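Local coordinates for protein carbon monoxide dehydrogenase (Thermococcus sp. AM4, PDB 6T7J) that probably catalyses the reversible oxidation of carbon monoxide to carbon dioxide at a nickel-iron-sulfur cluster C, present in this crystal as a nickel-free, broken iron-sulfur cluster, at residues 107-111 with 237-241; 353-357 with 398-403; 456-462 with 552-556. Residues are numbered along the deposited sequence.

Interaction 1: 107-111 with 237-241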
loop_
_atom_site.group_PDB
_atom_site.type_symbol
_atom_site.label_atom_id
_atom_site.label_comp_id
_atom_site.label_asym_id
_atom_site.label_seq_id
_atom_site.Cartn_x
_atom_site.Cartn_y
_atom_site.Cartn_z
ATOM N N VAL A 107 -11.105 -12.118 11.224
ATOM C CA VAL A 107 -12.383 -12.497 11.828
ATOM C C VAL A 107 -13.264 -13.237 10.821
ATOM O O VAL A 107 -14.017 -14.144 11.196
ATOM C CB VAL A 107 -13.107 -11.276 12.425
ATOM C CG1 VAL A 107 -14.332 -11.733 13.206
ATOM C CG2 VAL A 107 -12.169 -10.502 13.332
ATOM N N VAL A 108 -13.174 -12.886 9.535
ATOM C CA VAL A 108 -13.930 -13.594 8.503
ATOM C C VAL A 108 -13.468 -15.040 8.407
ATOM O O VAL A 108 -14.282 -15.957 8.248
ATOM C CB VAL A 108 -13.793 -12.875 7.148
ATOM C CG1 VAL A 108 -14.137 -13.820 6.001
ATOM C CG2 VAL A 108 -14.677 -11.649 7.099
ATOM N N GLU A 109 -12.155 -15.265 8.485
ATOM C CA GLU A 109 -11.627 -16.626 8.460
ATOM C C GLU A 109 -12.191 -17.451 9.611
ATOM O O GLU A 109 -12.661 -18.580 9.411
ATOM C CB GLU A 109 -10.099 -16.596 8.513
ATOM C CG GLU A 109 -9.443 -16.124 7.220
ATOM C CD GLU A 109 -7.992 -15.704 7.413
ATOM O OE1 GLU A 109 -7.366 -16.144 8.402
ATOM O OE2 GLU A 109 -7.481 -14.932 6.572
ATOM N N VAL A 110 -12.168 -16.896 10.827
ATOM C CA VAL A 110 -12.694 -17.645 11.971
ATOM C C VAL A 110 -14.196 -17.895 11.815
ATOM O O VAL A 110 -14.695 -18.992 12.105
ATOM C CB VAL A 110 -12.373 -16.918 13.290
ATOM C CG1 VAL A 110 -13.030 -17.636 14.463
ATOM C CG2 VAL A 110 -10.869 -16.839 13.490
ATOM N N PHE A 111 -14.936 -16.887 11.344
ATOM C CA PHE A 111 -16.381 -17.026 11.186
ATOM C C PHE A 111 -16.727 -18.082 10.142
ATOM O O PHE A 111 -17.674 -18.859 10.320
ATOM C CB PHE A 111 -16.980 -15.669 10.813
ATOM C CG PHE A 111 -18.417 -15.724 10.385
ATOM C CD1 PHE A 111 -19.413 -16.054 11.287
ATOM C CD2 PHE A 111 -18.772 -15.425 9.081
ATOM C CE1 PHE A 111 -20.735 -16.094 10.892
ATOM C CE2 PHE A 111 -20.093 -15.463 8.682
ATOM C CZ PHE A 111 -21.075 -15.800 9.587
ATOM N N LEU A 237 -19.259 -9.245 12.544
ATOM C CA LEU A 237 -18.857 -10.624 12.793
ATOM C C LEU A 237 -18.361 -10.822 14.218
ATOM O O LEU A 237 -18.588 -11.888 14.803
ATOM C CB LEU A 237 -17.787 -11.048 11.791
ATOM C CG LEU A 237 -18.295 -11.248 10.361
ATOM C CD1 LEU A 237 -17.217 -11.867 9.507
ATOM C CD2 LEU A 237 -19.547 -12.105 10.342
ATOM N N SER A 238 -17.693 -9.821 14.801
ATOM C CA SER A 238 -17.318 -9.923 16.207
ATOM C C SER A 238 -18.554 -10.007 17.091
ATOM O O SER A 238 -18.572 -10.755 18.075
ATOM C CB SER A 238 -16.446 -8.735 16.608
ATOM O OG SER A 238 -15.449 -8.484 15.635
ATOM N N ASP A 239 -19.603 -9.253 16.746
ATOM C CA ASP A 239 -20.856 -9.353 17.490
ATOM C C ASP A 239 -21.500 -10.722 17.304
ATOM O O ASP A 239 -21.974 -11.328 18.272
ATOM C CB ASP A 239 -21.817 -8.247 17.054
ATOM C CG ASP A 239 -21.408 -6.880 17.571
ATOM O OD1 ASP A 239 -20.440 -6.805 18.357
ATOM O OD2 ASP A 239 -22.056 -5.882 17.190
ATOM N N ILE A 240 -21.527 -11.225 16.067
ATOM C CA ILE A 240 -22.145 -12.521 15.798
ATOM C C ILE A 240 -21.414 -13.633 16.543
ATOM O O ILE A 240 -22.038 -14.570 17.058
ATOM C CB ILE A 240 -22.184 -12.782 14.279
ATOM C CG1 ILE A 240 -23.249 -11.907 13.615
ATOM C CG2 ILE A 240 -22.437 -14.257 13.980
ATOM C CD1 ILE A 240 -23.027 -11.695 12.136
ATOM N N LEU A 241 -20.086 -13.536 16.635
ATOM C CA LEU A 241 -19.300 -14.608 17.236
ATOM C C LEU A 241 -19.265 -14.516 18.758
ATOM O O LEU A 241 -19.356 -15.542 19.440
ATOM C CB LEU A 241 -17.875 -14.592 16.675
ATOM C CG LEU A 241 -17.628 -15.282 15.329
ATOM C CD1 LEU A 241 -16.359 -14.748 14.676
ATOM C CD2 LEU A 241 -17.546 -16.793 15.496
#

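Interaction 2: 353-357 with 398-403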
loop_
_atom_site.group_PDB
_atom_site.type_symbol
_atom_site.label_atom_id
_atom_site.label_comp_id
_atom_site.label_asym_id
_atom_site.label_seq_id
_atom_site.Cartn_x
_atom_site.Cartn_y
_atom_site.Cartn_z
ATOM N N GLN A 353 12.292 -5.767 29.191
ATOM C CA GLN A 353 13.550 -6.427 29.505
ATOM C C GLN A 353 14.207 -5.874 30.761
ATOM O O GLN A 353 15.169 -6.475 31.250
ATOM C CB GLN A 353 14.508 -6.327 28.316
ATOM C CG GLN A 353 14.432 -7.534 27.391
ATOM C CD GLN A 353 15.031 -7.272 26.024
ATOM O OE1 GLN A 353 15.250 -6.125 25.637
ATOM N NE2 GLN A 353 15.300 -8.341 25.283
ATOM N N CYS A 354 13.715 -4.761 31.299
ATOM C CA CYS A 354 14.197 -4.272 32.583
ATOM C C CYS A 354 13.353 -4.780 33.744
ATOM O O CYS A 354 13.568 -4.359 34.885
ATOM C CB CYS A 354 14.247 -2.742 32.582
ATOM S SG CYS A 354 15.577 -2.057 31.565
ATOM N N TYR A 355 12.403 -5.667 33.474
ATOM C CA TYR A 355 11.622 -6.326 34.514
ATOM C C TYR A 355 11.621 -7.823 34.211
ATOM O O TYR A 355 12.460 -8.342 33.463
ATOM C CB TYR A 355 10.198 -5.759 34.585
ATOM C CG TYR A 355 10.117 -4.276 34.857
ATOM C CD1 TYR A 355 10.218 -3.353 33.824
ATOM C CD2 TYR A 355 9.926 -3.798 36.148
ATOM C CE1 TYR A 355 10.140 -1.995 34.070
ATOM C CE2 TYR A 355 9.847 -2.443 36.404
ATOM C CZ TYR A 355 9.955 -1.546 35.363
ATOM O OH TYR A 355 9.877 -0.197 35.614
ATOM N N HIS A 356 10.665 -8.536 34.798
ATOM C CA HIS A 356 10.409 -9.930 34.472
ATOM C C HIS A 356 9.385 -10.091 33.357
ATOM O O HIS A 356 9.225 -11.204 32.843
ATOM C CB HIS A 356 9.917 -10.680 35.715
ATOM C CG HIS A 356 8.567 -10.236 36.193
ATOM N ND1 HIS A 356 8.154 -8.922 36.144
ATOM C CD2 HIS A 356 7.537 -10.933 36.730
ATOM C CE1 HIS A 356 6.930 -8.828 36.629
ATOM N NE2 HIS A 356 6.533 -10.034 36.992
ATOM N N THR A 357 8.713 -9.007 32.972
ATOM C CA THR A 357 7.565 -9.072 32.078
ATOM C C THR A 357 7.910 -9.762 30.765
ATOM O O THR A 357 8.955 -9.504 30.162
ATOM C CB THR A 357 7.048 -7.659 31.799
ATOM O OG1 THR A 357 6.644 -7.047 33.031
ATOM C CG2 THR A 357 5.871 -7.692 30.834
ATOM N N ASN A 398 8.568 -14.177 39.801
ATOM C CA ASN A 398 9.705 -13.344 39.437
ATOM C C ASN A 398 9.407 -11.853 39.529
ATOM O O ASN A 398 10.258 -11.043 39.150
ATOM C CB ASN A 398 10.177 -13.686 38.023
ATOM C CG ASN A 398 10.704 -15.099 37.915
ATOM O OD1 ASN A 398 11.450 -15.563 38.779
ATOM N ND2 ASN A 398 10.316 -15.797 36.851
ATOM N N ARG A 399 8.235 -11.475 40.017
ATOM C CA ARG A 399 7.873 -10.063 40.085
ATOM C C ARG A 399 8.744 -9.341 41.103
ATOM O O ARG A 399 8.674 -9.656 42.298
ATOM C CB ARG A 399 6.402 -9.902 40.452
ATOM C CG ARG A 399 6.023 -8.472 40.799
ATOM C CD ARG A 399 4.651 -8.398 41.439
ATOM N NE ARG A 399 3.606 -8.866 40.535
ATOM C CZ ARG A 399 2.321 -8.553 40.656
ATOM N NH1 ARG A 399 1.439 -9.025 39.787
ATOM N NH2 ARG A 399 1.919 -7.768 41.647
ATOM N N PRO A 400 9.568 -8.375 40.689
ATOM C CA PRO A 400 10.351 -7.610 41.668
ATOM C C PRO A 400 9.455 -6.726 42.518
ATOM O O PRO A 400 9.202 -5.568 42.167
ATOM C CB PRO A 400 11.298 -6.783 40.792
ATOM C CG PRO A 400 10.563 -6.626 39.499
ATOM C CD PRO A 400 9.766 -7.888 39.312
ATOM N N ARG A 401 8.961 -7.271 43.633
ATOM C CA ARG A 401 8.035 -6.528 44.482
ATOM C C ARG A 401 8.664 -5.267 45.055
ATOM O O ARG A 401 7.938 -4.341 45.431
ATOM C CB ARG A 401 7.527 -7.425 45.612
ATOM C CG ARG A 401 6.666 -8.583 45.136
ATOM C CD ARG A 401 5.738 -9.075 46.238
ATOM N NE ARG A 401 4.739 -10.013 45.730
ATOM C CZ ARG A 401 3.531 -9.661 45.303
ATOM N NH1 ARG A 401 2.691 -10.583 44.855
ATOM N NH2 ARG A 401 3.160 -8.389 45.321
ATOM N N ASP A 402 9.996 -5.207 45.123
ATOM C CA ASP A 402 10.678 -4.003 45.582
ATOM C C ASP A 402 10.541 -2.847 44.599
ATOM O O ASP A 402 10.683 -1.688 45.003
ATOM C CB ASP A 402 12.158 -4.304 45.822
ATOM C CG ASP A 402 12.804 -5.018 44.649
ATOM O OD1 ASP A 402 12.264 -6.059 44.218
ATOM O OD2 ASP A 402 13.847 -4.541 44.156
ATOM N N ARG A 403 10.269 -3.132 43.325
ATOM C CA ARG A 403 10.165 -2.114 42.289
ATOM C C ARG A 403 8.743 -1.981 41.751
ATOM O O ARG A 403 8.543 -1.569 40.606
ATOM C CB ARG A 403 11.130 -2.414 41.142
ATOM C CG ARG A 403 12.559 -2.673 41.576
ATOM C CD ARG A 403 13.328 -3.419 40.498
ATOM N NE ARG A 403 13.312 -2.705 39.224
ATOM C CZ ARG A 403 13.541 -3.275 38.045
ATOM N NH1 ARG A 403 13.505 -2.547 36.937
ATOM N NH2 ARG A 403 13.806 -4.574 37.974
#

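Interaction 3: 456-462 with 552-556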
loop_
_atom_site.group_PDB
_atom_site.type_symbol
_atom_site.label_atom_id
_atom_site.label_comp_id
_atom_site.label_asym_id
_atom_site.label_seq_id
_atom_site.Cartn_x
_atom_site.Cartn_y
_atom_site.Cartn_z
ATOM N N VAL A 456 0.594 16.321 21.825
ATOM C CA VAL A 456 -0.422 17.031 22.588
ATOM C C VAL A 456 -0.512 16.397 23.971
ATOM O O VAL A 456 -0.094 15.255 24.191
ATOM C CB VAL A 456 -1.794 17.021 21.883
ATOM C CG1 VAL A 456 -1.698 17.695 20.524
ATOM C CG2 VAL A 456 -2.310 15.594 21.741
ATOM N N LYS A 457 -1.061 17.159 24.917
ATOM C CA LYS A 457 -1.179 16.680 26.289
ATOM C C LYS A 457 -2.012 15.405 26.339
ATOM O O LYS A 457 -3.074 15.315 25.715
ATOM C CB LYS A 457 -1.797 17.758 27.179
ATOM C CG LYS A 457 -1.804 17.392 28.654
ATOM C CD LYS A 457 -2.152 18.576 29.533
ATOM C CE LYS A 457 -1.990 18.223 31.004
ATOM N NZ LYS A 457 -2.145 19.411 31.891
ATOM N N HIS A 458 -1.523 14.418 27.089
ATOM C CA HIS A 458 -2.073 13.068 27.035
ATOM C C HIS A 458 -3.498 13.034 27.581
ATOM O O HIS A 458 -3.735 13.351 28.753
ATOM C CB HIS A 458 -1.177 12.108 27.810
ATOM C CG HIS A 458 -1.700 10.707 27.859
ATOM N ND1 HIS A 458 -1.965 10.053 29.043
ATOM C CD2 HIS A 458 -2.017 9.838 26.870
ATOM C CE1 HIS A 458 -2.419 8.840 28.782
ATOM N NE2 HIS A 458 -2.459 8.685 27.470
ATOM N N ASN A 459 -4.441 12.653 26.718
ATOM C CA ASN A 459 -5.857 12.503 27.039
ATOM C C ASN A 459 -6.525 13.822 27.409
ATOM O O ASN A 459 -7.725 13.841 27.698
ATOM C CB ASN A 459 -6.057 11.487 28.168
ATOM C CG ASN A 459 -5.841 10.057 27.713
ATOM O OD1 ASN A 459 -5.945 9.747 26.526
ATOM N ND2 ASN A 459 -5.539 9.177 28.659
ATOM N N TYR A 460 -5.779 14.931 27.388
ATOM C CA TYR A 460 -6.373 16.210 27.772
ATOM C C TYR A 460 -7.435 16.654 26.775
ATOM O O TYR A 460 -8.516 17.101 27.173
ATOM C CB TYR A 460 -5.299 17.287 27.913
ATOM C CG TYR A 460 -5.864 18.632 28.321
ATOM C CD1 TYR A 460 -6.236 18.878 29.637
ATOM C CD2 TYR A 460 -6.045 19.646 27.389
ATOM C CE1 TYR A 460 -6.763 20.100 30.014
ATOM C CE2 TYR A 460 -6.571 20.872 27.759
ATOM C CZ TYR A 460 -6.928 21.092 29.072
ATOM O OH TYR A 460 -7.451 22.307 29.445
ATOM N N SER A 461 -7.148 16.548 25.476
ATOM C CA SER A 461 -8.114 17.014 24.487
ATOM C C SER A 461 -9.346 16.118 24.453
ATOM O O SER A 461 -10.472 16.618 24.348
ATOM C CB SER A 461 -7.459 17.111 23.110
ATOM O OG SER A 461 -6.649 18.272 23.020
ATOM N N HIS A 462 -9.161 14.799 24.562
ATOM C CA HIS A 462 -10.295 13.884 24.651
ATOM C C HIS A 462 -11.290 14.345 25.713
ATOM O O HIS A 462 -12.458 14.644 25.420
ATOM C CB HIS A 462 -9.804 12.468 24.970
ATOM C CG HIS A 462 -9.092 11.792 23.838
ATOM N ND1 HIS A 462 -9.593 11.756 22.555
ATOM C CD2 HIS A 462 -7.921 11.112 23.804
ATOM C CE1 HIS A 462 -8.758 11.088 21.778
ATOM N NE2 HIS A 462 -7.736 10.688 22.511
ATOM N N ALA A 552 -11.295 13.549 16.133
ATOM C CA ALA A 552 -10.127 12.767 16.536
ATOM C C ALA A 552 -9.147 13.731 17.195
ATOM O O ALA A 552 -8.275 14.305 16.523
ATOM C CB ALA A 552 -9.495 12.051 15.345
ATOM N N PRO A 553 -9.251 13.938 18.510
ATOM C CA PRO A 553 -8.483 15.027 19.138
ATOM C C PRO A 553 -6.989 14.769 19.226
ATOM O O PRO A 553 -6.214 15.731 19.231
ATOM C CB PRO A 553 -9.112 15.143 20.535
ATOM C CG PRO A 553 -10.389 14.362 20.474
ATOM C CD PRO A 553 -10.168 13.290 19.458
ATOM N N GLU A 554 -6.553 13.513 19.320
ATOM C CA GLU A 554 -5.149 13.205 19.588
ATOM C C GLU A 554 -4.664 12.066 18.699
ATOM O O GLU A 554 -3.859 11.227 19.120
ATOM C CB GLU A 554 -4.935 12.863 21.064
ATOM C CG GLU A 554 -5.514 13.884 22.036
ATOM C CD GLU A 554 -5.522 13.398 23.472
ATOM O OE1 GLU A 554 -4.728 12.493 23.804
ATOM O OE2 GLU A 554 -6.323 13.925 24.271
ATOM N N TRP A 555 -5.128 12.033 17.453
ATOM C CA TRP A 555 -4.845 10.913 16.567
ATOM C C TRP A 555 -3.358 10.839 16.218
ATOM O O TRP A 555 -2.625 11.830 16.270
ATOM C CB TRP A 555 -5.673 11.023 15.286
ATOM C CG TRP A 555 -5.213 12.111 14.366
ATOM C CD1 TRP A 555 -5.622 13.412 14.365
ATOM C CD2 TRP A 555 -4.252 11.991 13.306
ATOM N NE1 TRP A 555 -4.975 14.111 13.374
ATOM C CE2 TRP A 555 -4.130 13.263 12.710
ATOM C CE3 TRP A 555 -3.486 10.934 12.804
ATOM C CZ2 TRP A 555 -3.272 13.504 11.639
ATOM C CZ3 TRP A 555 -2.635 11.176 11.742
ATOM C CH2 TRP A 555 -2.534 12.451 11.171
ATOM N N MET A 556 -2.918 9.630 15.859
ATOM C CA MET A 556 -1.563 9.419 15.353
ATOM C C MET A 556 -1.456 8.365 14.261
ATOM O O MET A 556 -0.501 8.421 13.477
ATOM C CB MET A 556 -0.606 9.039 16.493
ATOM C CG MET A 556 -0.864 7.668 17.114
ATOM S SD MET A 556 -0.036 6.290 16.285
ATOM C CE MET A 556 -0.940 4.899 16.967
#

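Interaction 1: 107-111 with 237-241
Two long helices, 81-115 and 212-242, run in the same general direction here: the short axes of 107-111 and 237-241 make an angle of 35° and come within 10.2 Å of each other. The backbones are nearest at V107 and L237, whose CA atoms lie 6.8 Å apart. Each segment keeps an i to i+4 hydrogen bond, F111 N to V107 O and L241 N to L237 O, both 2.9 Å, and no hydrogen bond crosses between the helices. What joins the two long helices is apolar side-chain packing in the buried interior of the helical part of the chain. V107 and F111, one turn apart, face L237 and L241, likewise one turn apart. V107 CG1 reaches L237 CB at 3.8 Å and L241 CD1 at 3.9 Å. L237 CD2 sits over one face of the F111 ring, 3.7 Å from its centroid and 13° off the normal, a well-centred CH-pi contact, while L237 CD1 meets V108 CG2 at 3.5 Å. Further along, F111 CE1 approaches I240 CG2 at 4.0 Å, and F111 CB lies 4.0 Å from L241 CD1. The surrounding helices continue this apolar core: helix 146-162 packs on F111 and L237, helix 127-136 on F111 and I240, and helix 271-281, which follows strand 261-268, on V107 and V110.

Interaction 2: 353-357 with 398-403
An arginine stacked on a tyrosine while donating to a main-chain carbonyl joins two surface loops beside a parallel, Rossmann-like alpha/beta sheet: 353-357 connects helix 347-352 to strand 358-361 of that sheet, and 398-403 follows helix 381-395. P400 is the centre of an inverse gamma turn, and R403 N returns to P400 O with a 2.9 Å hydrogen bond. Beside this turn, the CA-to-CB bond of H356 points toward the second loop, and one face of its imidazole receives two CH-pi contacts, from R399 CA at 3.6 Å and P400 CD at 4.0 Å from the ring centroid. H356 NE2 is hydrogen-bonded to E335, which also forms a salt bridge with R399, so a single carboxylate serves both loops. H356 CB additionally packs against N398 CB at 3.8 Å. At the other end, the R403 guanidinium lies flat on Y355, with planes 9° apart and centres separated by 4.6 Å; CZ is 33° off the ring normal, making the cation-pi contact off-centre. The same guanidinium meets the carbonyl of C354 close to its own plane: R403 NH1 donates to C354 O at 2.7 Å, while R403 NH2 adds a weak bond to C354 O at 3.1 Å.

Interaction 3: 456-462 with 552-556
The conformation of one buried glutamate, E554, organises this contact, a worked example of a carboxylate meeting main-chain amides at a helix N-terminus. With chi1 in m and chi2 in t, E554 extends from its loop to the start of helix 460-471. There E554 OE1 accepts from N459 N at 2.9 Å and E554 OE2 from H462 N at 3.0 Å, the latter nearly straight at 168°. The S461 amide is also near, with S461 N 3.0 Å from E554 OE2. N459 occupies the N-cap position, but its own side chain, chi1 m, makes no capping bond and turns instead to N452; the amides of N459 and H462 are instead met by a residue distant in sequence. The stem of E554 is packed as well: its CG lies over one face of the H462 ring, 4.1 Å from the centroid, and V456 CG2 comes within 3.6 Å of that same E554 CG. H462, also m at chi1, brings its ring back beside the loop, where H462 ND1 is 3.4 Å from P553 CG; its NE2 is hydrogen-bonded to C451 O. The C-gamma-exo ring of P553 further meets the helix through P553 CB and S461 CB, 3.6 Å apart. M556 lines the pocket of the broken Fe4S4 cluster, as does C451, and the H462 side chain is about 7 Å from the cluster. In the fold, the contact joins the loop between strand 548-552 and helix 558-569 to the start of helix 460-471, with helix 480-489 packing on N459 and H462, and helix 610-627 on S461.

Along the chain the three contacts come in series, each closing before the next opens, and none touches another. Interaction 1 lies among the helices, interaction 2 at the periphery of the parallel sheet containing strand 358-361, and interaction 3 beside the second parallel sheet, at the end of strand 548-552; both sheets have strand order 3-2-1-4-5-6. Their centres are 37 Å apart for interactions 1 and 2, and 31 Å for the other two pairs, with interactions 1 and 3 on opposite sides of the chain's centre. Helical, surface-loop and near-cluster contacts thus tie together separate parts of one chain, and interaction 3 alone includes a residue of the cluster pocket.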